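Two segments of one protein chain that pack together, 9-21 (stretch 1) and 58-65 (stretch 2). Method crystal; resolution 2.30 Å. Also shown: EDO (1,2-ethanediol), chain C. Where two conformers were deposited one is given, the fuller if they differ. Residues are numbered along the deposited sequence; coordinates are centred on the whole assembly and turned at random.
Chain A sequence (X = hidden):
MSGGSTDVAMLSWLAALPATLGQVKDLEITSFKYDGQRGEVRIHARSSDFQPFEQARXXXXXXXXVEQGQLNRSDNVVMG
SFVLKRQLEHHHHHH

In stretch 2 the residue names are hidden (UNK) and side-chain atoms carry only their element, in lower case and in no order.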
# COMPACT_ATOMS: atom_id res chain seq x y z
N ALA A 9 -4.90 4.08 11.86
CA ALA A 9 -3.57 3.91 12.48
C ALA A 9 -2.65 3.05 11.61
O ALA A 9 -1.51 3.40 11.35
CB ALA A 9 -3.68 3.33 13.89
N MSE A 10 -3.16 1.95 11.11
CA MSE A 10 -2.42 1.18 10.12
C MSE A 10 -2.13 1.96 8.82
O MSE A 10 -1.05 1.85 8.26
CB MSE A 10 -3.15 -0.13 9.82
CG MSE A 10 -2.37 -1.03 8.88
SE MSE A 10 -0.67 -1.79 9.55
CE MSE A 10 -1.42 -2.87 10.95
N LEU A 11 -3.09 2.74 8.34
CA LEU A 11 -2.87 3.59 7.19
C LEU A 11 -1.69 4.54 7.42
O LEU A 11 -0.84 4.70 6.57
CB LEU A 11 -4.15 4.36 6.84
CG LEU A 11 -4.20 5.09 5.50
CD1 LEU A 11 -3.97 4.13 4.37
CD2 LEU A 11 -5.55 5.74 5.36
N SER A 12 -1.63 5.15 8.59
CA SER A 12 -0.53 6.03 8.91
C SER A 12 0.82 5.32 8.94
O SER A 12 1.78 5.81 8.30
CB SER A 12 -0.79 6.74 10.24
OG SER A 12 -1.98 7.51 10.16
N TRP A 13 0.90 4.18 9.63
CA TRP A 13 2.17 3.48 9.89
C TRP A 13 2.66 2.72 8.66
O TRP A 13 3.85 2.46 8.52
CB TRP A 13 2.06 2.49 11.08
CG TRP A 13 1.43 3.02 12.38
CD1 TRP A 13 1.46 4.30 12.86
CD2 TRP A 13 0.73 2.25 13.36
NE1 TRP A 13 0.80 4.37 14.07
CE2 TRP A 13 0.34 3.13 14.40
CE3 TRP A 13 0.39 0.89 13.47
CZ2 TRP A 13 -0.37 2.70 15.51
CZ3 TRP A 13 -0.32 0.46 14.56
CH2 TRP A 13 -0.69 1.36 15.58
N LEU A 14 1.74 2.33 7.81
CA LEU A 14 2.10 1.81 6.51
C LEU A 14 3.16 2.68 5.74
O LEU A 14 3.92 2.18 4.91
CB LEU A 14 0.78 1.68 5.74
CG LEU A 14 0.72 1.55 4.24
CD1 LEU A 14 -0.60 0.86 3.87
CD2 LEU A 14 0.87 2.92 3.63
N ALA A 15 3.16 3.98 5.99
CA ALA A 15 4.13 4.93 5.40
C ALA A 15 5.63 4.60 5.71
O ALA A 15 6.53 5.01 4.97
CB ALA A 15 3.80 6.34 5.86
N ALA A 16 5.85 3.89 6.82
CA ALA A 16 7.16 3.42 7.27
C ALA A 16 7.63 2.11 6.61
O ALA A 16 8.76 1.71 6.79
CB ALA A 16 7.15 3.26 8.79
N LEU A 17 6.78 1.43 5.87
CA LEU A 17 7.10 0.12 5.35
C LEU A 17 8.06 0.12 4.15
O LEU A 17 8.95 -0.72 4.07
CB LEU A 17 5.81 -0.66 5.04
CG LEU A 17 5.02 -1.20 6.25
CD1 LEU A 17 3.70 -1.83 5.80
CD2 LEU A 17 5.84 -2.21 7.08
N PRO A 18 7.88 1.06 3.20
CA PRO A 18 8.87 1.11 2.13
C PRO A 18 10.28 1.34 2.63
O PRO A 18 11.20 0.63 2.22
CB PRO A 18 8.37 2.26 1.25
CG PRO A 18 6.85 2.23 1.45
CD PRO A 18 6.83 2.08 2.97
N ALA A 19 10.44 2.32 3.53
CA ALA A 19 11.76 2.62 4.08
C ALA A 19 12.25 1.42 4.89
O ALA A 19 13.42 1.06 4.81
CB ALA A 19 11.71 3.85 4.89
N THR A 20 11.36 0.74 5.61
CA THR A 20 11.79 -0.40 6.41
C THR A 20 12.22 -1.59 5.57
O THR A 20 13.30 -2.15 5.80
CB THR A 20 10.71 -0.82 7.44
OG1 THR A 20 10.36 0.32 8.22
CG2 THR A 20 11.20 -1.94 8.36
N LEU A 21 11.38 -1.97 4.60
CA LEU A 21 11.69 -3.10 3.72
C LEU A 21 12.90 -2.75 2.87
O LEU A 21 13.66 -3.61 2.48
CB LEU A 21 10.50 -3.49 2.83
CG LEU A 21 9.19 -3.90 3.53
CD1 LEU A 21 8.01 -3.76 2.58
CD2 LEU A 21 9.26 -5.28 4.12
N UNK A 58 11.89 -9.93 11.27
CA UNK A 58 12.38 -9.42 12.53
C UNK A 58 12.21 -7.90 12.60
O UNK A 58 11.81 -7.37 13.62
c UNK A 58 13.88 -9.78 12.75
c UNK A 58 14.48 -8.90 13.85
c UNK A 58 14.05 -11.31 13.06
N UNK A 59 12.52 -7.20 11.53
CA UNK A 59 12.31 -5.77 11.49
C UNK A 59 10.83 -5.36 11.56
O UNK A 59 10.47 -4.43 12.27
c UNK A 59 14.93 -4.34 9.02
c UNK A 59 14.43 -5.29 10.13
c UNK A 59 12.92 -5.20 10.22
c UNK A 59 16.41 -4.51 8.67
n UNK A 59 17.28 -3.77 9.60
N UNK A 60 9.97 -6.02 10.81
CA UNK A 60 8.55 -5.74 10.85
C UNK A 60 7.96 -6.01 12.25
O UNK A 60 7.09 -5.30 12.71
c UNK A 60 7.80 -6.57 9.78
c UNK A 60 8.22 -6.23 8.34
c UNK A 60 7.59 -7.27 7.39
c UNK A 60 7.88 -4.81 7.96
N UNK A 61 8.47 -7.04 12.91
CA UNK A 61 7.97 -7.49 14.24
C UNK A 61 8.17 -6.44 15.36
O UNK A 61 7.49 -6.50 16.40
c UNK A 61 8.67 -8.78 14.61
N UNK A 62 9.10 -5.50 15.16
CA UNK A 62 9.35 -4.45 16.14
C UNK A 62 8.15 -3.53 16.34
O UNK A 62 7.93 -3.05 17.45
c UNK A 62 10.57 -3.61 15.72
c UNK A 62 13.09 -3.60 15.24
o UNK A 62 14.19 -4.21 15.16
o UNK A 62 12.96 -2.36 15.04
c UNK A 62 11.86 -4.42 15.62
N UNK A 63 7.39 -3.29 15.28
CA UNK A 63 6.28 -2.35 15.34
C UNK A 63 4.94 -2.94 14.83
O UNK A 63 3.91 -2.26 14.90
c UNK A 63 6.64 -1.09 14.54
c UNK A 63 7.84 -0.28 15.09
c UNK A 63 8.70 1.07 17.01
c UNK A 63 7.47 0.68 16.21
n UNK A 63 8.65 2.46 17.58
N UNK A 64 4.96 -4.16 14.30
CA UNK A 64 3.75 -4.83 13.81
C UNK A 64 3.59 -6.23 14.37
O UNK A 64 4.56 -6.86 14.76
c UNK A 64 4.93 -3.09 10.99
c UNK A 64 3.78 -3.57 11.57
c UNK A 64 3.83 -1.11 10.31
c UNK A 64 2.65 -2.80 11.53
c UNK A 64 2.67 -1.56 10.89
c UNK A 64 3.76 -4.92 12.27
c UNK A 64 4.96 -1.88 10.36
N UNK A 65 2.34 -6.70 14.44
CA UNK A 65 2.02 -8.11 14.50
C UNK A 65 2.29 -8.71 13.09
O UNK A 65 1.61 -8.37 12.13
n UNK A 65 -0.92 -9.88 16.04
c UNK A 65 0.56 -8.28 14.96
o UNK A 65 0.76 -10.69 14.81
c UNK A 65 0.15 -9.73 15.27
C1 EDO C . 16.34 -3.76 -1.07
O1 EDO C . 16.95 -2.83 -0.20
C2 EDO C . 14.85 -3.46 -1.03
O2 EDO C . 14.15 -4.11 0.02

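Position 58 has three side-chain carbons, one bonded to CA and carrying the other two. Nothing on stretch 1 is within reach. The residue is valine, V58.

Position 59 has four carbons in a row ending in a nitrogen. Its CB lies 4.1 Å from CG2 of T20, and the CA-to-CB bond points toward stretch 1. An unbranched chain with a terminal nitrogen is lysine, K59. Its NZ makes no contact with stretch 1.

Position 60 has four carbons, forked at the second. One terminal carbon lies 3.4 Å from CD2 of L17 and 4.1 Å from CD2 of L21. The same carbon is 4.4 Å from CG2 of T20. This is leucine, L60, and the carbon is CD2.

Position 61 has one side-chain carbon and no contact across. It is alanine, A61.

Position 62 has three carbons, the third carrying two oxygens. That is a carboxylate on a two-carbon arm, so the residue is glutamate, E62. It does not touch stretch 1.

Position 63 again has four carbons in a row and a terminal nitrogen. It is lysine, K63. Its CA-to-CB bond points toward stretch 1, but the end leads away and makes no contact.

Position 64 has one carbon followed by a ring of six carbons. No oxygen is attached to the ring, which excludes tyrosine. Ring atoms approach M10, W13 and L17. The residue is phenylalanine, F64. Its CE1 is 3.6 Å from SE of M10, a selenomethionine, and its CE2 is 3.4 Å from CD2 of L17. Its CZ is 4.1 Å from CB of W13. The backbone O of W13 lies at the ring edge, 4.0 Å from CZ of F64.

Position 65 has two carbons, the second carrying one oxygen and one nitrogen. This carboxamide is asparagine, N65. Its end leads away from stretch 1.

The contact is apolar, with no hydrogen bond across it. F64 has the largest covered area, and its ring reaches M10, W13 and L17. L17 links the two main contacts, because its CD2 meets both L60 and F64. L21 adds a further apolar contact to L60. T20 contributes its methyl, while its OG1 donates a hydrogen bond to O of A16 at 2.6 Å within its own stretch. Within stretch 2, N of F64 donates to O of L60 at 2.9 Å, tying together the backbones of the two main apolar residues.

Stretch 2, residues 58-65: VKLAEKFN
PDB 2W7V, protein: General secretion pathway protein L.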